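Local coordinates for ACYL carrier protein ACPA (Mycobacterium tuberculosis, PDB 2CGQ) that probably carries acyl groups on a phosphopantetheine arm, as acyl carrier proteins do in fatty acid or related biosynthesis, at residues Q36-T41 with L62-T67. Numbering follows the deposited sequence.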
# COMPACT_ATOMS: atom_id res chain seq x y z
N GLN A 36 6.16 0.38 -5.52
CA GLN A 36 7.34 0.79 -6.27
C GLN A 36 7.10 1.92 -7.26
O GLN A 36 7.96 2.80 -7.40
CB GLN A 36 7.95 -0.41 -6.97
CG GLN A 36 8.55 -1.44 -6.01
CD GLN A 36 8.97 -2.70 -6.70
OE1 GLN A 36 8.33 -3.10 -7.68
NE2 GLN A 36 10.07 -3.34 -6.23
N ARG A 37 5.96 1.90 -7.95
CA ARG A 37 5.65 2.94 -8.92
C ARG A 37 5.55 4.30 -8.18
O ARG A 37 6.15 5.29 -8.58
CB ARG A 37 4.33 2.58 -9.60
CG ARG A 37 4.08 2.93 -11.01
CD ARG A 37 2.57 3.10 -11.28
NE ARG A 37 2.03 4.10 -10.33
CZ ARG A 37 2.03 5.43 -10.51
NH1 ARG A 37 2.48 5.95 -11.61
NH2 ARG A 37 1.64 6.23 -9.51
N ILE A 38 4.79 4.32 -7.09
CA ILE A 38 4.61 5.55 -6.29
C ILE A 38 5.90 6.09 -5.70
O ILE A 38 6.15 7.30 -5.76
CB ILE A 38 3.55 5.35 -5.15
CG1 ILE A 38 2.19 5.17 -5.79
CG2 ILE A 38 3.55 6.52 -4.12
CD1 ILE A 38 1.17 4.57 -4.81
N LEU A 39 6.75 5.23 -5.19
CA LEU A 39 7.99 5.67 -4.60
C LEU A 39 9.12 5.82 -5.65
O LEU A 39 10.21 6.32 -5.31
CB LEU A 39 8.48 4.71 -3.56
CG LEU A 39 7.61 4.38 -2.36
CD1 LEU A 39 8.23 3.24 -1.64
CD2 LEU A 39 7.51 5.59 -1.48
N ARG A 40 8.89 5.38 -6.89
CA ARG A 40 9.97 5.38 -7.89
C ARG A 40 11.23 4.64 -7.41
O ARG A 40 12.36 5.15 -7.51
CB ARG A 40 10.31 6.82 -8.26
CG ARG A 40 9.16 7.47 -8.91
CD ARG A 40 9.48 8.87 -9.19
NE ARG A 40 8.21 9.56 -9.34
CZ ARG A 40 7.98 10.49 -10.22
NH1 ARG A 40 6.78 11.03 -10.27
NH2 ARG A 40 8.93 10.87 -11.08
N THR A 41 11.05 3.42 -6.95
CA THR A 41 12.18 2.60 -6.49
C THR A 41 12.07 1.20 -7.06
O THR A 41 10.99 0.79 -7.47
CB THR A 41 12.23 2.55 -4.97
OG1 THR A 41 13.35 1.78 -4.55
CG2 THR A 41 10.99 1.89 -4.39
N LEU A 62 1.07 8.28 0.79
CA LEU A 62 0.10 7.34 1.37
C LEU A 62 -1.29 7.54 0.76
O LEU A 62 -2.00 6.57 0.56
CB LEU A 62 -0.02 7.53 2.86
CG LEU A 62 1.22 7.09 3.61
CD1 LEU A 62 1.22 7.67 5.03
CD2 LEU A 62 1.38 5.60 3.55
N PHE A 63 -1.67 8.80 0.50
CA PHE A 63 -2.93 9.09 -0.17
C PHE A 63 -2.93 8.47 -1.56
O PHE A 63 -3.90 7.91 -2.02
CB PHE A 63 -3.15 10.61 -0.27
CG PHE A 63 -4.39 11.00 -0.99
CD1 PHE A 63 -5.63 10.94 -0.36
CD2 PHE A 63 -4.34 11.35 -2.33
CE1 PHE A 63 -6.78 11.30 -1.02
CE2 PHE A 63 -5.53 11.67 -3.02
CZ PHE A 63 -6.73 11.66 -2.35
N GLN A 64 -1.80 8.62 -2.28
CA GLN A 64 -1.66 8.00 -3.58
C GLN A 64 -1.83 6.50 -3.46
O GLN A 64 -2.48 5.89 -4.29
CB GLN A 64 -0.31 8.30 -4.20
CG GLN A 64 -0.09 9.65 -4.76
CD GLN A 64 1.22 9.69 -5.52
OE1 GLN A 64 2.23 9.94 -4.93
NE2 GLN A 64 1.18 9.44 -6.82
N LEU A 65 -1.18 5.88 -2.48
CA LEU A 65 -1.28 4.44 -2.35
C LEU A 65 -2.71 3.97 -2.17
O LEU A 65 -3.15 3.05 -2.86
CB LEU A 65 -0.41 3.91 -1.21
CG LEU A 65 -0.42 2.45 -0.95
CD1 LEU A 65 0.13 1.67 -2.09
CD2 LEU A 65 0.43 2.21 0.29
N ILE A 66 -3.42 4.58 -1.25
CA ILE A 66 -4.82 4.16 -0.97
C ILE A 66 -5.70 4.32 -2.23
O ILE A 66 -6.39 3.41 -2.66
CB ILE A 66 -5.42 4.90 0.22
CG1 ILE A 66 -4.58 4.62 1.53
CG2 ILE A 66 -6.86 4.49 0.43
CD1 ILE A 66 -4.35 3.14 1.87
N THR A 67 -5.65 5.48 -2.84
CA THR A 67 -6.49 5.78 -3.97
C THR A 67 -6.09 4.94 -5.21
O THR A 67 -6.96 4.42 -5.95
CB THR A 67 -6.53 7.29 -4.23
OG1 THR A 67 -5.22 7.81 -4.53
CG2 THR A 67 -7.15 8.05 -3.05
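Ile38 packs against Gln64 and Leu65 where helix 27-39, the first of the acyl carrier protein four-helix fold, ends beside helix 59-73. The closest pair of CA atoms, Ile38 and Leu65, stands 7.2 Å apart, near enough for the longer branch of Ile38 to reach the other backbone. Its chi1 of -68° places CG1 anti to the carbonyl carbon, and chi2 of 164° stretches that branch out. Ile38 CD1 thereby comes to 3.5 Å from Leu65 CA, closer than two carbons normally settle. With Leu65 N at 3.6 Å, this one methyl sits against the Leu65 backbone, and it also touches Leu65 CB (4.0 Å) and CD1 (4.1 Å). It brushes Gln64 CB too, while Ile38 CG2 faces the amide end, 3.8 Å from Gln64 OE1; the two side chains run antiparallel alongside each other. Ile38 and Leu65 are buried, whereas Gln64 lines the partly exposed margin. There Arg37 NH2 lies 4.2 Å from Gln64 NE2, beside the guanidinium rim and nearly level with it, a proximity without a bond; the arginine's salt bridge runs from NE to Glu68 OE1, one turn further along helix 59-73. Beyond Ile38 a Schellman motif ends helix 27-39, with Arg40 at positive phi (53°): Arg40 N bonds to Arg37 O, and Thr41 N donates to Gln36 O at 3.2 Å.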